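Local coordinates for protein acetyl xylan esterase (Paenibacillus sp. R4, PDB 6AGQ) that probably removes acetyl groups from acetylated xylan and related acetyl esters, as a cold-active esterase of the alpha/beta-hydrolase clan, at residues Gly145-Tyr158 with Gln242-Asp254. Residues are numbered along the deposited sequence; the frame is centred on the assembly and turned at random.
Sequences GILDPASYYYKQVY and QEEQVYRTLSYFD
The Phe253 ring plugs a hollow formed by Pro149, Tyr152, Tyr154, Lys155 and Tyr158. Tyr152 CD2 sits over one face of it, 3.5 Å from Phe253 CE2, and the two planes meet at 49°. The edge of Phe253 points at the face of Tyr158 in a T-shaped pair, with planes at 74°. Pro149 O lies at the Phe253 edge, in the ring plane. Tyr158 reaches past the plug: its OH donates to Phe253 O, in the carbonyl plane, at 2.8 Å. Pro149 is a bump of its own, with CB and CG lying against Tyr252 and CB also meeting Phe253. In this AXE1-family alpha/beta-hydrolase, the contact joins the loop at the start of helix 153-170, and that helix's first turns, to helix 243-251 and the turn that follows it. Thr249 fits under the type I turn from Gly145 to Asp148. Its OG1 stands beside its own backbone N (chi1 -64°) and donates to Ile146 O at 2.6 Å; CG2 meets the Tyr152 ring obliquely. Gln245 NE2 donates to the same OG1 at 3.0 Å, within its own amide plane. The amide also packs against Leu147 O, with NE2 close but poorly angled for a hydrogen bond. Gln245 OE1 accepts from Arg248 NH1, which adds a second hold on the amide. An alanine in place of Gln245 is likely to leave Thr249 OG1 without this donor, Arg248 NH1 without its amide acceptor, and a gap beside Leu147 O. Ile146 CD1 drops between Val246 CG1 and Leu250 CD1, 3.9 Å from the former. Leu147 CD2 packs on Val246 CG2. Leu250 CD2 abuts the phenol end of Tyr152, whose OH is hydrogen-bonded to Met142 O.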
loop_
_atom_site.group_PDB
_atom_site.type_symbol
_atom_site.label_atom_id
_atom_site.label_comp_id
_atom_site.label_asym_id
_atom_site.label_seq_id
_atom_site.Cartn_x
_atom_site.Cartn_y
_atom_site.Cartn_z
ATOM N N GLY A 145 -12.853 -17.568 25.375
ATOM C CA GLY A 145 -14.085 -17.818 26.148
ATOM C C GLY A 145 -15.305 -17.086 25.623
ATOM O O GLY A 145 -16.256 -16.832 26.374
ATOM N N ILE A 146 -15.307 -16.779 24.334
ATOM C CA ILE A 146 -16.350 -15.934 23.734
ATOM C C ILE A 146 -17.754 -16.518 23.713
ATOM O O ILE A 146 -18.741 -15.754 23.655
ATOM C CB ILE A 146 -15.973 -15.412 22.356
ATOM C CG1 ILE A 146 -16.796 -14.140 22.031
ATOM C CG2 ILE A 146 -16.079 -16.492 21.288
ATOM C CD1 ILE A 146 -16.176 -13.345 20.910
ATOM N N LEU A 147 -17.866 -17.846 23.813
ATOM C CA LEU A 147 -19.180 -18.496 23.897
ATOM C C LEU A 147 -19.926 -18.515 25.230
ATOM O O LEU A 147 -21.102 -18.875 25.249
ATOM C CB LEU A 147 -19.099 -19.895 23.304
ATOM C CG LEU A 147 -18.715 -19.836 21.811
ATOM C CD1 LEU A 147 -18.577 -21.270 21.275
ATOM C CD2 LEU A 147 -19.709 -19.022 20.964
ATOM N N ASP A 148 -19.300 -18.075 26.316
ATOM C CA ASP A 148 -19.958 -18.009 27.613
ATOM C C ASP A 148 -19.402 -16.829 28.430
ATOM O O ASP A 148 -18.225 -16.827 28.707
ATOM C CB ASP A 148 -19.716 -19.343 28.340
ATOM C CG ASP A 148 -20.368 -19.415 29.760
ATOM O OD1 ASP A 148 -21.203 -18.543 30.165
ATOM O OD2 ASP A 148 -20.026 -20.382 30.490
ATOM N N PRO A 149 -20.257 -15.867 28.869
ATOM C CA PRO A 149 -19.700 -14.735 29.609
ATOM C C PRO A 149 -18.999 -15.119 30.935
ATOM O O PRO A 149 -18.125 -14.398 31.360
ATOM C CB PRO A 149 -20.908 -13.820 29.881
ATOM C CG PRO A 149 -22.102 -14.664 29.654
ATOM C CD PRO A 149 -21.714 -15.737 28.680
ATOM N N ALA A 150 -19.405 -16.211 31.565
ATOM C CA ALA A 150 -18.781 -16.680 32.794
ATOM C C ALA A 150 -17.295 -16.969 32.624
ATOM O O ALA A 150 -16.560 -16.815 33.590
ATOM C CB ALA A 150 -19.482 -17.935 33.326
ATOM N N SER A 151 -16.863 -17.363 31.418
ATOM C CA SER A 151 -15.433 -17.688 31.175
ATOM C C SER A 151 -14.720 -16.743 30.187
ATOM O O SER A 151 -13.563 -16.986 29.800
ATOM C CB SER A 151 -15.335 -19.151 30.667
ATOM O OG SER A 151 -15.953 -19.265 29.397
ATOM N N TYR A 152 -15.397 -15.652 29.794
ATOM C CA TYR A 152 -14.863 -14.764 28.789
ATOM C C TYR A 152 -13.674 -13.910 29.306
ATOM O O TYR A 152 -13.775 -13.344 30.390
ATOM C CB TYR A 152 -15.965 -13.888 28.253
ATOM C CG TYR A 152 -15.502 -12.890 27.199
ATOM C CD1 TYR A 152 -15.022 -13.346 25.989
ATOM C CD2 TYR A 152 -15.556 -11.490 27.432
ATOM C CE1 TYR A 152 -14.623 -12.469 25.025
ATOM C CE2 TYR A 152 -15.126 -10.591 26.465
ATOM C CZ TYR A 152 -14.637 -11.092 25.262
ATOM O OH TYR A 152 -14.211 -10.244 24.244
ATOM N N TYR A 153 -12.583 -13.812 28.517
ATOM C CA TYR A 153 -11.391 -12.982 28.879
ATOM C C TYR A 153 -11.631 -11.706 29.713
ATOM O O TYR A 153 -10.993 -11.464 30.769
ATOM C CB TYR A 153 -10.681 -12.560 27.599
ATOM C CG TYR A 153 -9.450 -11.738 27.795
ATOM C CD1 TYR A 153 -8.267 -12.330 28.271
ATOM C CD2 TYR A 153 -9.458 -10.410 27.527
ATOM C CE1 TYR A 153 -7.111 -11.593 28.467
ATOM C CE2 TYR A 153 -8.327 -9.647 27.723
ATOM C CZ TYR A 153 -7.152 -10.245 28.208
ATOM O OH TYR A 153 -6.036 -9.502 28.400
ATOM N N TYR A 154 -12.596 -10.901 29.293
ATOM C CA TYR A 154 -12.765 -9.603 29.936
ATOM C C TYR A 154 -13.469 -9.688 31.251
ATOM O O TYR A 154 -13.487 -8.665 31.964
ATOM C CB TYR A 154 -13.333 -8.490 29.011
ATOM C CG TYR A 154 -12.293 -7.908 28.032
ATOM C CD1 TYR A 154 -11.311 -6.992 28.466
ATOM C CD2 TYR A 154 -12.342 -8.229 26.666
ATOM C CE1 TYR A 154 -10.348 -6.484 27.595
ATOM C CE2 TYR A 154 -11.428 -7.690 25.766
ATOM C CZ TYR A 154 -10.427 -6.832 26.222
ATOM O OH TYR A 154 -9.539 -6.322 25.338
ATOM N N LYS A 155 -13.974 -10.860 31.653
ATOM C CA LYS A 155 -14.557 -10.930 32.977
ATOM C C LYS A 155 -13.497 -10.702 34.064
ATOM O O LYS A 155 -13.617 -9.794 34.834
ATOM C CB LYS A 155 -15.293 -12.229 33.233
ATOM C CG LYS A 155 -16.033 -12.228 34.558
ATOM C CD LYS A 155 -16.682 -13.586 34.864
ATOM C CE LYS A 155 -15.907 -14.351 35.887
ATOM N NZ LYS A 155 -16.473 -15.718 35.992
ATOM N N GLN A 156 -12.471 -11.530 34.109
ATOM C CA GLN A 156 -11.409 -11.347 35.047
ATOM C C GLN A 156 -10.644 -10.035 34.808
ATOM O O GLN A 156 -10.194 -9.416 35.789
ATOM C CB GLN A 156 -10.451 -12.558 35.077
ATOM C CG GLN A 156 -11.031 -13.757 35.810
ATOM C CD GLN A 156 -11.081 -13.563 37.326
ATOM O OE1 GLN A 156 -10.254 -12.855 37.906
ATOM N NE2 GLN A 156 -12.076 -14.156 37.961
ATOM N N VAL A 157 -10.574 -9.521 33.566
ATOM C CA VAL A 157 -9.951 -8.179 33.364
ATOM C C VAL A 157 -10.704 -7.079 34.110
ATOM O O VAL A 157 -10.089 -6.236 34.807
ATOM C CB VAL A 157 -9.787 -7.863 31.847
ATOM C CG1 VAL A 157 -9.158 -6.520 31.619
ATOM C CG2 VAL A 157 -8.924 -8.946 31.191
ATOM N N TYR A 158 -12.048 -7.076 33.998
ATOM C CA TYR A 158 -12.847 -6.037 34.650
ATOM C C TYR A 158 -12.750 -6.134 36.147
ATOM O O TYR A 158 -12.674 -5.120 36.855
ATOM C CB TYR A 158 -14.314 -6.058 34.223
ATOM C CG TYR A 158 -14.591 -5.562 32.819
ATOM C CD1 TYR A 158 -13.591 -5.449 31.860
ATOM C CD2 TYR A 158 -15.859 -5.244 32.433
ATOM C CE1 TYR A 158 -13.868 -5.011 30.579
ATOM C CE2 TYR A 158 -16.128 -4.866 31.110
ATOM C CZ TYR A 158 -15.143 -4.736 30.221
ATOM O OH TYR A 158 -15.386 -4.346 28.939
ATOM N N GLN A 242 -23.904 -19.165 15.353
ATOM C CA GLN A 242 -23.751 -18.878 16.765
ATOM C C GLN A 242 -23.613 -17.388 17.011
ATOM O O GLN A 242 -23.176 -16.992 18.094
ATOM C CB GLN A 242 -22.575 -19.629 17.360
ATOM C CG GLN A 242 -22.497 -21.115 17.020
ATOM C CD GLN A 242 -21.240 -21.747 17.538
ATOM O OE1 GLN A 242 -20.997 -21.759 18.733
ATOM N NE2 GLN A 242 -20.428 -22.262 16.646
ATOM N N GLU A 243 -24.035 -16.560 16.058
ATOM C CA GLU A 243 -23.857 -15.114 16.217
ATOM C C GLU A 243 -24.563 -14.622 17.451
ATOM O O GLU A 243 -24.123 -13.645 18.064
ATOM C CB GLU A 243 -24.322 -14.285 14.995
ATOM C CG GLU A 243 -25.848 -14.248 14.677
ATOM C CD GLU A 243 -26.753 -13.289 15.506
ATOM O OE1 GLU A 243 -27.993 -13.536 15.551
ATOM O OE2 GLU A 243 -26.276 -12.291 16.103
ATOM N N GLU A 244 -25.686 -15.263 17.789
ATOM C CA GLU A 244 -26.538 -14.796 18.896
ATOM C C GLU A 244 -25.802 -14.971 20.243
ATOM O O GLU A 244 -25.632 -14.045 20.977
ATOM C CB GLU A 244 -27.889 -15.541 18.880
ATOM C CG GLU A 244 -28.994 -14.870 19.673
ATOM C CD GLU A 244 -30.169 -15.805 20.007
ATOM O OE1 GLU A 244 -30.378 -16.049 21.210
ATOM O OE2 GLU A 244 -30.870 -16.307 19.084
ATOM N N GLN A 245 -25.312 -16.167 20.509
ATOM C CA GLN A 245 -24.412 -16.403 21.637
ATOM C C GLN A 245 -23.187 -15.476 21.613
ATOM O O GLN A 245 -22.851 -14.889 22.639
ATOM C CB GLN A 245 -24.015 -17.879 21.727
ATOM C CG GLN A 245 -23.303 -18.315 23.016
ATOM C CD GLN A 245 -23.996 -17.841 24.285
ATOM O OE1 GLN A 245 -25.087 -18.313 24.589
ATOM N NE2 GLN A 245 -23.371 -16.871 25.029
ATOM N N VAL A 246 -22.550 -15.278 20.471
ATOM C CA VAL A 246 -21.359 -14.398 20.448
ATOM C C VAL A 246 -21.697 -12.982 20.962
ATOM O O VAL A 246 -21.049 -12.520 21.891
ATOM C CB VAL A 246 -20.670 -14.359 19.077
ATOM C CG1 VAL A 246 -19.602 -13.284 19.035
ATOM C CG2 VAL A 246 -20.029 -15.693 18.753
ATOM N N TYR A 247 -22.762 -12.340 20.449
ATOM C CA TYR A 247 -23.083 -10.972 20.841
ATOM C C TYR A 247 -23.790 -10.898 22.183
ATOM O O TYR A 247 -23.706 -9.865 22.858
ATOM C CB TYR A 247 -23.853 -10.216 19.738
ATOM C CG TYR A 247 -22.980 -9.995 18.503
ATOM C CD1 TYR A 247 -21.851 -9.180 18.564
ATOM C CD2 TYR A 247 -23.222 -10.649 17.309
ATOM C CE1 TYR A 247 -21.023 -8.986 17.469
ATOM C CE2 TYR A 247 -22.387 -10.468 16.204
ATOM C CZ TYR A 247 -21.325 -9.617 16.277
ATOM O OH TYR A 247 -20.470 -9.445 15.197
ATOM N N ARG A 248 -24.490 -11.943 22.599
ATOM C CA ARG A 248 -25.002 -11.956 23.980
ATOM C C ARG A 248 -23.845 -12.088 25.005
ATOM O O ARG A 248 -23.869 -11.425 26.008
ATOM C CB ARG A 248 -26.069 -13.034 24.182
ATOM C CG ARG A 248 -26.369 -13.325 25.650
ATOM C CD ARG A 248 -27.591 -14.200 25.804
ATOM N NE ARG A 248 -27.325 -15.553 25.301
ATOM C CZ ARG A 248 -27.800 -16.079 24.164
ATOM N NH1 ARG A 248 -27.473 -17.333 23.839
ATOM N NH2 ARG A 248 -28.595 -15.384 23.345
ATOM N N THR A 249 -22.818 -12.899 24.733
ATOM C CA THR A 249 -21.578 -12.907 25.577
ATOM C C THR A 249 -21.022 -11.500 25.707
ATOM O O THR A 249 -20.774 -11.048 26.814
ATOM C CB THR A 249 -20.468 -13.818 25.006
ATOM O OG1 THR A 249 -20.922 -15.151 25.024
ATOM C CG2 THR A 249 -19.130 -13.756 25.799
ATOM N N LEU A 250 -20.876 -10.808 24.585
ATOM C CA LEU A 250 -20.202 -9.507 24.552
ATOM C C LEU A 250 -21.018 -8.367 25.180
ATOM O O LEU A 250 -20.428 -7.352 25.679
ATOM C CB LEU A 250 -19.784 -9.178 23.110
ATOM C CG LEU A 250 -18.712 -10.130 22.478
ATOM C CD1 LEU A 250 -18.519 -9.921 20.966
ATOM C CD2 LEU A 250 -17.376 -9.974 23.149
ATOM N N SER A 251 -22.363 -8.526 25.201
ATOM C CA SER A 251 -23.232 -7.493 25.781
ATOM C C SER A 251 -22.970 -7.198 27.295
ATOM O O SER A 251 -23.069 -6.066 27.750
ATOM C CB SER A 251 -24.725 -7.891 25.539
ATOM O OG SER A 251 -25.056 -9.063 26.344
ATOM N N TYR A 252 -22.613 -8.223 28.052
ATOM C CA TYR A 252 -22.194 -8.084 29.466
ATOM C C TYR A 252 -20.978 -7.199 29.676
ATOM O O TYR A 252 -20.797 -6.679 30.777
ATOM C CB TYR A 252 -21.927 -9.455 30.092
ATOM C CG TYR A 252 -23.185 -10.287 30.230
ATOM C CD1 TYR A 252 -24.019 -10.153 31.351
ATOM C CD2 TYR A 252 -23.555 -11.193 29.242
ATOM C CE1 TYR A 252 -25.180 -10.914 31.469
ATOM C CE2 TYR A 252 -24.707 -11.958 29.362
ATOM C CZ TYR A 252 -25.512 -11.817 30.462
ATOM O OH TYR A 252 -26.680 -12.564 30.549
ATOM N N PHE A 253 -20.185 -7.006 28.623
ATOM C CA PHE A 253 -18.934 -6.266 28.695
ATOM C C PHE A 253 -18.961 -4.983 27.869
ATOM O O PHE A 253 -17.936 -4.263 27.758
ATOM C CB PHE A 253 -17.792 -7.184 28.249
ATOM C CG PHE A 253 -17.823 -8.459 28.903
ATOM C CD1 PHE A 253 -17.271 -8.602 30.168
ATOM C CD2 PHE A 253 -18.453 -9.542 28.312
ATOM C CE1 PHE A 253 -17.390 -9.797 30.847
ATOM C CE2 PHE A 253 -18.596 -10.722 28.987
ATOM C CZ PHE A 253 -18.014 -10.862 30.228
ATOM N N ASP A 254 -20.124 -4.658 27.308
ATOM C CA ASP A 254 -20.224 -3.574 26.342
ATOM C C ASP A 254 -20.250 -2.210 27.062
ATOM O O ASP A 254 -21.124 -1.938 27.881
ATOM C CB ASP A 254 -21.443 -3.742 25.447
ATOM C CG ASP A 254 -21.373 -2.892 24.172
ATOM O OD1 ASP A 254 -21.155 -1.651 24.256
ATOM O OD2 ASP A 254 -21.554 -3.475 23.078
#